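Local coordinates for uncharacterized protein (Enterococcus faecalis, PDB 2R41) that is of unknown function, belongs to the DUF960 family and carries the name GTP cyclohydrolase, an activity that remains to be established, at residues A16-V20 with I101-E106; G27-S31 with D77-S81; D48-L54 with S88-D94. All blocks are in the same frame, centred on the assembly; numbering follows the deposited sequence.

Contact 1 (A16-V20 with I101-E106); sequences ASLGV and ILLPAE
S17 is the N-cap of the short helix 18-21, and the carboxylate of E106 reaches across from the end of the chain to join that cap. The S17 hydroxyl accepts from V20 N, with OG 3.1 Å away, and donates to E106 OE1. With chi1 at 83°, OG sits between the backbone N and the carbonyl carbon of S17, where it can make both bonds. OE1 meets the hydroxyl with its syn lone pair. The anti lone pair of E106 OE1 takes L103 N at 3.0 Å, so two donors grip this oxygen. E106 OE2 accepts from G19 N at 3.1 Å, with the donor on the syn side but 29° out of the carboxylate plane. The carboxylate thus ties the first turn of the helix to the turn after strand 98-102. It probably gains from the N-H groups at the helix start, of which it binds G19 N.

The contact begins where strand 13-16 runs parallel to strand 98-102. A16 pairs with I101, and S17 N bonds to I101 O at 2.9 Å. Beside the cap V20 starts an apolar patch. V20 CG2 packs against L103 CD1. V20 CG2 also lies 4.0 Å from I101 CG2, where the two side chains cross at about a right angle. I29, I32 and W33 of helix 26-40 continue it, and L108 of a neighbouring subunit packs on L103 and E106.

Contact 2 (G27-S31 with D77-S81); sequences GLIDS and DLPFS
The backbones of G27-S31 and D77-S81 stay apart, with CA atoms 7.5 Å from L28 to F80 and 8.2 Å from S31 to L78, and no hydrogen bond links them. Side chains fill the gap. Segment 27-31 is part of helix 26-40. Segment 77-81 leaves strand 73-78 and turns a corner at P79 and F80. The contact packs the helix against the sheet at its 73-78 end.

The F80 ring lies against the start of the helix. Its CG is anti to its own carbonyl carbon (chi1 -52°), and this torsion brings the CE2 side of the ring to G27 O and S31 OG. S31 OG meets this ring at the edge, near its plane, 3.2 Å from F80 CE2. G27 O also approaches CE2, at 3.4 Å, but obliquely. P79 CG covers one face of the same ring, over its centre. The L28 and F80 side chains lie alongside and point opposite ways, with L28 CG 4.2 Å from F80 CD2.

L78 forms the second half of the contact. Its CD1 meets L28 CD2 at 3.9 Å, where the two leucine side chains cross. The same methyl lies beside both CB and OG of S31. S31 and L78 both pack on L34 of a neighbouring subunit, while S22 of a further subunit lies against F80, so the contact takes part in two subunit interfaces.

The buried S31 hydroxyl donates to G27 O at 3.2 Å, in the carbonyl plane, and the same carbonyl accepts S31 N. Bonding back to the carbonyl four residues earlier is common for serine in helices. The bond gives the hydroxyl a partner inside its own helix, so the contact is probably held mainly by apolar packing.

Contact 3 (D48-L54 with S88-D94); sequences DLLHFDL and SRIFAFD
H51 and F91 are neighbours on adjacent antiparallel strands, and their rings form an edge-to-face pair. The F91 edge is turned to the H51 face, with centroids 4.8 Å apart and planes at 50°. F91 CE1 lies over that face, toward the rim of the imidazole. Both residues carry CG anti to the carbonyl carbon (chi1 -57° and -75°), which sends the two rings out the same way, side by side. On the same side of the sheet L49 CD1 sits between two aromatic rings, 4.0 Å from both F91 CD2 and F93 CD1. D53 and R89 also run side by side, their carboxylate and guanidinium nearly coplanar. D53 OD2 rests near the guanidinium edge, 4.5 Å from R89 NE. This is too long for a salt bridge, though the opposite charges probably attract.

The other side is apolar. A92 CB meets the F52 ring at its edge, with CE2 3.9 Å away, and also touches L50 CB. The L54 and I90 side chains cross, with CD2 of L54 3.6 Å from CD1 of I90. I32 and I36 of helix 26-40 cover L50, F52 and I90, so this is the helix-packed face of the mixed sheet.

Strands 49-57 and 89-94 are the two middle strands of the sheet; the axes of segments 49-54 and 89-94 come within 4.7 Å. L50 with A92 and F52 with I90 are hydrogen-bonded pairs, and each exchanges two bonds, such as F52 N to I90 O at 2.8 Å. L49 with F93, H51 with F91 and D53 with R89 are non-hydrogen-bonded pairs. Farther out, strands 60-66 and 98-102 bond to the outer edges of this pair. At the D94 end, R12 forms a salt bridge with the D94 carboxylate.

In the fold
All three contacts belong to one mixed sheet with helices 18-21 and 26-40. Contact 3 is the middle of the sheet. Contact 1 lies toward one side of it and contact 2 toward the other. The centres of contacts 1 and 3 are about 9 Å apart, and strand 98-102 joins them through a probable hydrogen bond between F91 N and L102 O at 2.8 Å. Contacts 1 and 2 are about 17 Å apart between centres. I29 of helix 26-40 bridges them, with CD1 3.6 Å from V20 CG1. Contact 2 reaches contact 3, about 14 Å away between centres, where L28 CD2 lies 4.1 Å from L54 CD1. No active site or ligand is identified here.

Contact 1 (A16-V20 with I101-E106)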
ATOM      1  N   ALA C  16      -1.506  12.185  -4.195  1.00 42.68           N
ATOM      2  CA  ALA C  16      -1.114  13.258  -5.093  1.00 41.92           C
ATOM      3  C   ALA C  16      -1.341  12.828  -6.532  1.00 42.61           C
ATOM      4  O   ALA C  16      -1.063  11.692  -6.886  1.00 44.01           O
ATOM      5  CB  ALA C  16       0.293  13.597  -4.879  1.00 41.76           C
ATOM      6  N   SER C  17      -1.838  13.724  -7.370  1.00 42.32           N
ATOM      7  CA  SER C  17      -2.178  13.358  -8.741  1.00 43.06           C
ATOM      8  C   SER C  17      -0.950  13.012  -9.546  1.00 42.87           C
ATOM      9  O   SER C  17       0.146  13.414  -9.200  1.00 41.80           O
ATOM     10  CB  SER C  17      -2.827  14.543  -9.447  1.00 43.81           C
ATOM     11  OG  SER C  17      -1.829  15.433  -9.935  1.00 44.29           O
ATOM     12  N   LEU C  18      -1.173  12.342 -10.669  1.00 43.94           N
ATOM     13  CA  LEU C  18      -0.124  12.017 -11.604  1.00 44.94           C
ATOM     14  C   LEU C  18       0.720  13.224 -12.005  1.00 45.51           C
ATOM     15  O   LEU C  18       1.950  13.177 -11.891  1.00 46.64           O
ATOM     16  CB  LEU C  18      -0.705  11.340 -12.839  1.00 46.18           C
ATOM     17  CG  LEU C  18       0.240  11.132 -14.036  1.00 47.11           C
ATOM     18  CD1 LEU C  18       1.294  10.068 -13.777  1.00 46.41           C
ATOM     19  CD2 LEU C  18      -0.539  10.791 -15.301  1.00 48.66           C
ATOM     20  N   GLY C  19       0.085  14.299 -12.454  1.00 45.30           N
ATOM     21  CA  GLY C  19       0.819  15.487 -12.832  1.00 45.53           C
ATOM     22  C   GLY C  19       1.664  16.074 -11.725  1.00 44.86           C
ATOM     23  O   GLY C  19       2.767  16.557 -11.961  1.00 45.90           O
ATOM     24  N   VAL C  20       1.158  16.042 -10.510  1.00 44.17           N
ATOM     25  CA  VAL C  20       1.917  16.583  -9.395  1.00 43.96           C
ATOM     26  C   VAL C  20       3.089  15.658  -9.058  1.00 44.77           C
ATOM     27  O   VAL C  20       4.217  16.100  -8.812  1.00 45.78           O
ATOM     28  CB  VAL C  20       1.014  16.812  -8.145  1.00 42.85           C
ATOM     29  CG1 VAL C  20       1.816  16.938  -6.905  1.00 41.57           C
ATOM     30  CG2 VAL C  20       0.253  18.107  -8.291  1.00 44.35           C
ATOM     31  N   ILE C 101      -3.789  16.420  -3.786  1.00 38.37           N
ATOM     32  CA  ILE C 101      -3.086  17.553  -4.370  1.00 38.27           C
ATOM     33  C   ILE C 101      -2.978  17.372  -5.858  1.00 38.76           C
ATOM     34  O   ILE C 101      -2.577  16.331  -6.344  1.00 39.09           O
ATOM     35  CB  ILE C 101      -1.688  17.640  -3.839  1.00 37.98           C
ATOM     36  CG1 ILE C 101      -1.751  17.928  -2.346  1.00 39.04           C
ATOM     37  CG2 ILE C 101      -0.947  18.717  -4.573  1.00 37.41           C
ATOM     38  CD1 ILE C 101      -0.441  17.817  -1.633  1.00 40.73           C
ATOM     39  N   LEU C 102      -3.328  18.395  -6.599  1.00 40.10           N
ATOM     40  CA  LEU C 102      -3.347  18.260  -8.046  1.00 41.76           C
ATOM     41  C   LEU C 102      -3.179  19.609  -8.711  1.00 42.83           C
ATOM     42  O   LEU C 102      -3.165  20.665  -8.051  1.00 42.31           O
ATOM     43  CB  LEU C 102      -4.630  17.576  -8.524  1.00 42.27           C
ATOM     44  CG  LEU C 102      -5.918  18.384  -8.351  1.00 43.29           C
ATOM     45  CD1 LEU C 102      -7.117  17.533  -8.660  1.00 45.65           C
ATOM     46  CD2 LEU C 102      -6.085  18.930  -6.954  1.00 41.19           C
ATOM     47  N   LEU C 103      -3.029  19.540 -10.026  1.00 44.86           N
ATOM     48  CA  LEU C 103      -2.770  20.683 -10.866  1.00 46.76           C
ATOM     49  C   LEU C 103      -4.093  21.208 -11.306  1.00 48.96           C
ATOM     50  O   LEU C 103      -5.026  20.438 -11.415  1.00 50.24           O
ATOM     51  CB  LEU C 103      -2.005  20.218 -12.087  1.00 47.52           C
ATOM     52  CG  LEU C 103      -0.497  20.410 -12.088  1.00 46.70           C
ATOM     53  CD1 LEU C 103       0.058  20.286 -10.698  1.00 44.58           C
ATOM     54  CD2 LEU C 103       0.101  19.385 -13.011  1.00 46.90           C
ATOM     55  N   PRO C 104      -4.210  22.524 -11.503  1.00 50.60           N
ATOM     56  CA  PRO C 104      -5.432  23.148 -12.022  1.00 52.57           C
ATOM     57  C   PRO C 104      -5.939  22.525 -13.293  1.00 54.53           C
ATOM     58  O   PRO C 104      -7.144  22.358 -13.451  1.00 55.30           O
ATOM     59  CB  PRO C 104      -5.005  24.586 -12.248  1.00 53.31           C
ATOM     60  CG  PRO C 104      -4.048  24.794 -11.093  1.00 52.11           C
ATOM     61  CD  PRO C 104      -3.214  23.536 -11.126  1.00 50.42           C
ATOM     62  N   ALA C 105      -5.021  22.158 -14.171  1.00 56.13           N
ATOM     63  CA  ALA C 105      -5.349  21.474 -15.419  1.00 59.79           C
ATOM     64  C   ALA C 105      -6.083  20.142 -15.210  1.00 61.22           C
ATOM     65  O   ALA C 105      -6.739  19.638 -16.117  1.00 62.96           O
ATOM     66  CB  ALA C 105      -4.077  21.237 -16.219  1.00 59.81           C
ATOM     67  N   GLU C 106      -5.953  19.573 -14.019  1.00 61.43           N
ATOM     68  CA  GLU C 106      -6.503  18.271 -13.733  1.00 63.71           C
ATOM     69  C   GLU C 106      -7.851  18.316 -13.077  1.00 66.11           C
ATOM     70  O   GLU C 106      -8.473  17.285 -13.013  1.00 67.25           O
ATOM     71  CB  GLU C 106      -5.557  17.470 -12.853  1.00 61.68           C
ATOM     72  CG  GLU C 106      -4.317  16.970 -13.567  1.00 62.43           C
ATOM     73  CD  GLU C 106      -3.317  16.310 -12.625  1.00 61.52           C
ATOM     74  OE1 GLU C 106      -2.999  16.935 -11.578  1.00 62.08           O
ATOM     75  OE2 GLU C 106      -2.839  15.182 -12.944  1.00 63.26           O
TER

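Contact 2 (G27-S31 with D77-S81)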
ATOM      1  N   GLY C  27       9.686  15.995  -1.340  1.00 43.12           N
ATOM      2  CA  GLY C  27       9.878  16.819  -0.191  1.00 43.94           C
ATOM      3  C   GLY C  27       9.048  18.056  -0.326  1.00 43.19           C
ATOM      4  O   GLY C  27       8.777  18.741   0.659  1.00 44.27           O
ATOM      5  N   LEU C  28       8.628  18.351  -1.545  1.00 42.12           N
ATOM      6  CA  LEU C  28       7.830  19.536  -1.770  1.00 40.73           C
ATOM      7  C   LEU C  28       6.345  19.248  -1.641  1.00 39.26           C
ATOM      8  O   LEU C  28       5.577  20.069  -1.114  1.00 38.67           O
ATOM      9  CB  LEU C  28       8.160  20.130  -3.128  1.00 40.88           C
ATOM     10  CG  LEU C  28       8.957  21.416  -2.971  1.00 42.89           C
ATOM     11  CD1 LEU C  28       9.951  21.584  -4.107  1.00 47.01           C
ATOM     12  CD2 LEU C  28       8.000  22.612  -2.905  1.00 42.01           C
ATOM     13  N   ILE C  29       5.940  18.097  -2.153  1.00 38.75           N
ATOM     14  CA  ILE C  29       4.602  17.644  -1.951  1.00 38.20           C
ATOM     15  C   ILE C  29       4.369  17.574  -0.426  1.00 39.83           C
ATOM     16  O   ILE C  29       3.432  18.194   0.081  1.00 39.23           O
ATOM     17  CB  ILE C  29       4.382  16.287  -2.598  1.00 38.33           C
ATOM     18  CG1 ILE C  29       4.595  16.378  -4.118  1.00 37.87           C
ATOM     19  CG2 ILE C  29       3.003  15.762  -2.239  1.00 37.99           C
ATOM     20  CD1 ILE C  29       4.254  15.088  -4.934  1.00 36.98           C
ATOM     21  N   ASP C  30       5.246  16.893   0.310  1.00 41.48           N
ATOM     22  CA  ASP C  30       5.061  16.786   1.746  1.00 43.77           C
ATOM     23  C   ASP C  30       4.966  18.163   2.388  1.00 43.98           C
ATOM     24  O   ASP C  30       4.137  18.390   3.291  1.00 44.50           O
ATOM     25  CB  ASP C  30       6.178  15.984   2.404  1.00 46.10           C
ATOM     26  CG  ASP C  30       6.131  14.494   2.042  1.00 50.61           C
ATOM     27  OD1 ASP C  30       5.155  14.074   1.345  1.00 54.02           O
ATOM     28  OD2 ASP C  30       7.079  13.740   2.431  1.00 55.14           O
ATOM     29  N   SER C  31       5.815  19.084   1.935  1.00 43.92           N
ATOM     30  CA  SER C  31       5.684  20.487   2.327  1.00 43.53           C
ATOM     31  C   SER C  31       4.280  21.037   2.226  1.00 41.83           C
ATOM     32  O   SER C  31       3.848  21.726   3.142  1.00 42.45           O
ATOM     33  CB  SER C  31       6.576  21.374   1.490  1.00 44.04           C
ATOM     34  OG  SER C  31       7.816  21.444   2.120  1.00 47.68           O
ATOM     35  N   ASP C  77       7.944  30.657   3.316  1.00 56.97           N
ATOM     36  CA  ASP C  77       9.246  30.514   2.669  1.00 58.14           C
ATOM     37  C   ASP C  77       9.792  29.136   2.898  1.00 57.08           C
ATOM     38  O   ASP C  77       9.949  28.720   4.022  1.00 57.89           O
ATOM     39  CB  ASP C  77      10.251  31.556   3.171  1.00 60.72           C
ATOM     40  CG  ASP C  77       9.869  32.995   2.773  1.00 64.03           C
ATOM     41  OD1 ASP C  77      10.234  33.928   3.537  1.00 67.13           O
ATOM     42  OD2 ASP C  77       9.209  33.203   1.710  1.00 65.51           O
ATOM     43  N   LEU C  78      10.089  28.424   1.829  1.00 55.76           N
ATOM     44  CA  LEU C  78      10.574  27.082   1.994  1.00 55.07           C
ATOM     45  C   LEU C  78      12.062  26.968   1.805  1.00 57.06           C
ATOM     46  O   LEU C  78      12.659  27.696   0.998  1.00 58.13           O
ATOM     47  CB  LEU C  78       9.879  26.139   1.030  1.00 53.61           C
ATOM     48  CG  LEU C  78       8.432  25.804   1.367  1.00 51.29           C
ATOM     49  CD1 LEU C  78       7.961  24.770   0.390  1.00 48.90           C
ATOM     50  CD2 LEU C  78       8.303  25.333   2.802  1.00 50.32           C
ATOM     51  N   PRO C  79      12.666  26.016   2.533  1.00 57.75           N
ATOM     52  CA  PRO C  79      14.086  25.782   2.423  1.00 59.30           C
ATOM     53  C   PRO C  79      14.444  25.271   1.057  1.00 58.76           C
ATOM     54  O   PRO C  79      15.565  25.462   0.633  1.00 61.16           O
ATOM     55  CB  PRO C  79      14.366  24.720   3.504  1.00 60.07           C
ATOM     56  CG  PRO C  79      13.063  24.044   3.777  1.00 57.97           C
ATOM     57  CD  PRO C  79      12.022  25.115   3.518  1.00 57.59           C
ATOM     58  N   PHE C  80      13.502  24.658   0.357  1.00 56.57           N
ATOM     59  CA  PHE C  80      13.826  23.975  -0.913  1.00 57.29           C
ATOM     60  C   PHE C  80      14.196  24.848  -2.105  1.00 57.80           C
ATOM     61  O   PHE C  80      13.881  26.021  -2.161  1.00 58.13           O
ATOM     62  CB  PHE C  80      12.746  22.941  -1.274  1.00 55.48           C
ATOM     63  CG  PHE C  80      12.463  22.015  -0.155  1.00 56.08           C
ATOM     64  CD1 PHE C  80      13.487  21.196   0.350  1.00 60.17           C
ATOM     65  CD2 PHE C  80      11.230  22.014   0.463  1.00 54.76           C
ATOM     66  CE1 PHE C  80      13.265  20.347   1.431  1.00 60.31           C
ATOM     67  CE2 PHE C  80      10.983  21.177   1.548  1.00 55.62           C
ATOM     68  CZ  PHE C  80      11.998  20.340   2.032  1.00 58.56           C
ATOM     69  N   SER C  81      14.885  24.241  -3.048  1.00 58.90           N
ATOM     70  CA  SER C  81      15.341  24.919  -4.222  1.00 60.62           C
ATOM     71  C   SER C  81      14.227  25.079  -5.251  1.00 59.81           C
ATOM     72  O   SER C  81      13.520  24.102  -5.591  1.00 58.83           O
ATOM     73  CB  SER C  81      16.452  24.111  -4.842  1.00 62.18           C
ATOM     74  OG  SER C  81      17.500  24.972  -5.155  1.00 64.59           O
TER

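Contact 3 (D48-L54 with S88-D94)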
ATOM      1  N   ASP C  48     -12.839  23.558   1.352  1.00 46.44           N
ATOM      2  CA  ASP C  48     -12.429  22.219   0.981  1.00 45.73           C
ATOM      3  C   ASP C  48     -11.484  22.257  -0.184  1.00 44.11           C
ATOM      4  O   ASP C  48     -11.043  21.226  -0.639  1.00 43.72           O
ATOM      5  CB  ASP C  48     -13.632  21.364   0.634  1.00 48.11           C
ATOM      6  CG  ASP C  48     -14.361  21.844  -0.612  1.00 51.62           C
ATOM      7  OD1 ASP C  48     -13.824  22.726  -1.322  1.00 56.55           O
ATOM      8  OD2 ASP C  48     -15.470  21.334  -0.906  1.00 55.44           O
ATOM      9  N   LEU C  49     -11.203  23.446  -0.703  1.00 44.15           N
ATOM     10  CA  LEU C  49     -10.255  23.567  -1.805  1.00 43.04           C
ATOM     11  C   LEU C  49      -9.299  24.722  -1.584  1.00 42.70           C
ATOM     12  O   LEU C  49      -9.721  25.821  -1.224  1.00 43.06           O
ATOM     13  CB  LEU C  49     -10.979  23.732  -3.106  1.00 43.88           C
ATOM     14  CG  LEU C  49     -10.059  24.024  -4.277  1.00 43.03           C
ATOM     15  CD1 LEU C  49      -9.480  22.766  -4.850  1.00 41.33           C
ATOM     16  CD2 LEU C  49     -10.945  24.701  -5.293  1.00 48.01           C
ATOM     17  N   LEU C  50      -8.010  24.447  -1.772  1.00 41.74           N
ATOM     18  CA  LEU C  50      -6.945  25.321  -1.307  1.00 41.55           C
ATOM     19  C   LEU C  50      -5.980  25.635  -2.424  1.00 42.56           C
ATOM     20  O   LEU C  50      -5.483  24.705  -3.081  1.00 42.81           O
ATOM     21  CB  LEU C  50      -6.200  24.594  -0.219  1.00 39.81           C
ATOM     22  CG  LEU C  50      -6.592  24.847   1.223  1.00 39.10           C
ATOM     23  CD1 LEU C  50      -8.045  24.936   1.472  1.00 38.73           C
ATOM     24  CD2 LEU C  50      -5.998  23.773   2.055  1.00 38.76           C
ATOM     25  N   HIS C  51      -5.716  26.921  -2.665  1.00 44.23           N
ATOM     26  CA  HIS C  51      -4.813  27.338  -3.748  1.00 45.66           C
ATOM     27  C   HIS C  51      -3.414  27.503  -3.169  1.00 44.97           C
ATOM     28  O   HIS C  51      -3.234  28.106  -2.105  1.00 46.18           O
ATOM     29  CB  HIS C  51      -5.239  28.663  -4.370  1.00 47.42           C
ATOM     30  CG  HIS C  51      -6.647  28.687  -4.917  1.00 55.40           C
ATOM     31  ND1 HIS C  51      -7.738  28.154  -4.247  1.00 60.64           N
ATOM     32  CD2 HIS C  51      -7.156  29.257  -6.043  1.00 60.77           C
ATOM     33  CE1 HIS C  51      -8.846  28.374  -4.941  1.00 60.46           C
ATOM     34  NE2 HIS C  51      -8.522  29.040  -6.033  1.00 62.27           N
ATOM     35  N   PHE C  52      -2.410  26.972  -3.847  1.00 44.27           N
ATOM     36  CA  PHE C  52      -1.040  27.308  -3.495  1.00 43.85           C
ATOM     37  C   PHE C  52      -0.259  27.778  -4.701  1.00 45.66           C
ATOM     38  O   PHE C  52      -0.089  27.012  -5.628  1.00 46.00           O
ATOM     39  CB  PHE C  52      -0.348  26.106  -2.921  1.00 41.52           C
ATOM     40  CG  PHE C  52      -0.975  25.602  -1.652  1.00 39.77           C
ATOM     41  CD1 PHE C  52      -0.630  26.142  -0.433  1.00 36.38           C
ATOM     42  CD2 PHE C  52      -1.891  24.554  -1.679  1.00 36.27           C
ATOM     43  CE1 PHE C  52      -1.193  25.663   0.723  1.00 33.93           C
ATOM     44  CE2 PHE C  52      -2.455  24.097  -0.538  1.00 32.99           C
ATOM     45  CZ  PHE C  52      -2.105  24.649   0.669  1.00 35.11           C
ATOM     46  N   ASP C  53       0.212  29.021  -4.703  1.00 47.77           N
ATOM     47  CA  ASP C  53       1.155  29.425  -5.729  1.00 50.85           C
ATOM     48  C   ASP C  53       2.595  29.168  -5.266  1.00 51.19           C
ATOM     49  O   ASP C  53       2.959  29.511  -4.125  1.00 51.32           O
ATOM     50  CB  ASP C  53       0.981  30.885  -6.094  1.00 53.43           C
ATOM     51  CG  ASP C  53      -0.400  31.188  -6.636  1.00 58.54           C
ATOM     52  OD1 ASP C  53      -1.153  32.004  -6.004  1.00 62.64           O
ATOM     53  OD2 ASP C  53      -0.733  30.603  -7.698  1.00 63.56           O
ATOM     54  N   LEU C  54       3.391  28.548  -6.152  1.00 51.37           N
ATOM     55  CA  LEU C  54       4.800  28.228  -5.917  1.00 51.71           C
ATOM     56  C   LEU C  54       5.676  29.311  -6.575  1.00 53.50           C
ATOM     57  O   LEU C  54       5.702  29.425  -7.785  1.00 55.08           O
ATOM     58  CB  LEU C  54       5.099  26.869  -6.556  1.00 51.47           C
ATOM     59  CG  LEU C  54       4.499  25.519  -6.073  1.00 51.37           C
ATOM     60  CD1 LEU C  54       5.572  24.621  -5.547  1.00 51.76           C
ATOM     61  CD2 LEU C  54       3.349  25.566  -5.057  1.00 50.39           C
ATOM     62  N   SER C  88       3.364  26.069 -11.671  1.00 55.99           N
ATOM     63  CA  SER C  88       3.338  27.384 -11.048  1.00 56.86           C
ATOM     64  C   SER C  88       2.295  27.469  -9.930  1.00 55.21           C
ATOM     65  O   SER C  88       2.462  28.231  -8.987  1.00 55.59           O
ATOM     66  CB  SER C  88       3.119  28.481 -12.078  1.00 59.46           C
ATOM     67  OG  SER C  88       1.737  28.586 -12.387  1.00 62.31           O
ATOM     68  N   ARG C  89       1.220  26.693 -10.020  1.00 53.70           N
ATOM     69  CA  ARG C  89       0.330  26.572  -8.870  1.00 51.38           C
ATOM     70  C   ARG C  89      -0.233  25.175  -8.705  1.00 49.16           C
ATOM     71  O   ARG C  89      -0.312  24.446  -9.679  1.00 49.97           O
ATOM     72  CB  ARG C  89      -0.771  27.638  -8.896  1.00 52.84           C
ATOM     73  CG  ARG C  89      -1.730  27.624 -10.029  1.00 55.25           C
ATOM     74  CD  ARG C  89      -2.395  29.008 -10.110  1.00 63.60           C
ATOM     75  NE  ARG C  89      -3.828  28.926 -10.440  1.00 70.53           N
ATOM     76  CZ  ARG C  89      -4.348  28.568 -11.634  1.00 73.62           C
ATOM     77  NH1 ARG C  89      -3.569  28.230 -12.680  1.00 74.06           N
ATOM     78  NH2 ARG C  89      -5.675  28.514 -11.780  1.00 73.58           N
ATOM     79  N   ILE C  90      -0.587  24.797  -7.479  1.00 46.63           N
ATOM     80  CA  ILE C  90      -1.322  23.551  -7.231  1.00 45.20           C
ATOM     81  C   ILE C  90      -2.489  23.738  -6.261  1.00 44.26           C
ATOM     82  O   ILE C  90      -2.579  24.740  -5.538  1.00 43.60           O
ATOM     83  CB  ILE C  90      -0.441  22.427  -6.655  1.00 44.64           C
ATOM     84  CG1 ILE C  90      -0.042  22.748  -5.233  1.00 45.18           C
ATOM     85  CG2 ILE C  90       0.811  22.194  -7.488  1.00 45.29           C
ATOM     86  CD1 ILE C  90       1.453  22.495  -4.947  1.00 49.72           C
ATOM     87  N   PHE C  91      -3.370  22.744  -6.240  1.00 43.27           N
ATOM     88  CA  PHE C  91      -4.537  22.775  -5.403  1.00 42.71           C
ATOM     89  C   PHE C  91      -4.470  21.633  -4.426  1.00 41.62           C
ATOM     90  O   PHE C  91      -3.932  20.550  -4.765  1.00 42.21           O
ATOM     91  CB  PHE C  91      -5.743  22.554  -6.265  1.00 44.56           C
ATOM     92  CG  PHE C  91      -6.132  23.740  -7.079  1.00 48.55           C
ATOM     93  CD1 PHE C  91      -5.494  24.975  -6.910  1.00 51.64           C
ATOM     94  CD2 PHE C  91      -7.190  23.659  -7.974  1.00 52.03           C
ATOM     95  CE1 PHE C  91      -5.887  26.110  -7.654  1.00 53.53           C
ATOM     96  CE2 PHE C  91      -7.600  24.795  -8.708  1.00 54.52           C
ATOM     97  CZ  PHE C  91      -6.940  26.012  -8.551  1.00 53.65           C
ATOM     98  N   ALA C  92      -4.978  21.852  -3.211  1.00 39.62           N
ATOM     99  CA  ALA C  92      -5.272  20.746  -2.306  1.00 37.87           C
ATOM    100  C   ALA C  92      -6.776  20.622  -2.236  1.00 38.60           C
ATOM    101  O   ALA C  92      -7.513  21.611  -2.017  1.00 39.84           O
ATOM    102  CB  ALA C  92      -4.728  20.992  -0.968  1.00 37.23           C
ATOM    103  N   PHE C  93      -7.256  19.410  -2.434  1.00 38.10           N
ATOM    104  CA  PHE C  93      -8.681  19.206  -2.450  1.00 38.39           C
ATOM    105  C   PHE C  93      -9.134  18.084  -1.555  1.00 38.78           C
ATOM    106  O   PHE C  93      -8.549  17.003  -1.521  1.00 38.57           O
ATOM    107  CB  PHE C  93      -9.141  18.912  -3.830  1.00 38.43           C
ATOM    108  CG  PHE C  93     -10.597  18.664  -3.920  1.00 41.11           C
ATOM    109  CD1 PHE C  93     -11.507  19.634  -3.495  1.00 42.04           C
ATOM    110  CD2 PHE C  93     -11.081  17.465  -4.464  1.00 42.62           C
ATOM    111  CE1 PHE C  93     -12.880  19.430  -3.616  1.00 43.20           C
ATOM    112  CE2 PHE C  93     -12.456  17.241  -4.589  1.00 43.62           C
ATOM    113  CZ  PHE C  93     -13.355  18.237  -4.175  1.00 44.84           C
ATOM    114  N   ASP C  94     -10.227  18.341  -0.869  1.00 39.78           N
ATOM    115  CA  ASP C  94     -10.727  17.424   0.094  1.00 41.17           C
ATOM    116  C   ASP C  94     -12.155  17.155  -0.269  1.00 43.35           C
ATOM    117  O   ASP C  94     -12.990  18.012  -0.116  1.00 45.35           O
ATOM    118  CB  ASP C  94     -10.604  18.012   1.499  1.00 40.91           C
ATOM    119  CG  ASP C  94     -11.134  17.075   2.558  1.00 43.96           C
ATOM    120  OD1 ASP C  94     -11.533  15.956   2.163  1.00 46.94           O
ATOM    121  OD2 ASP C  94     -11.197  17.434   3.761  1.00 44.87           O
TER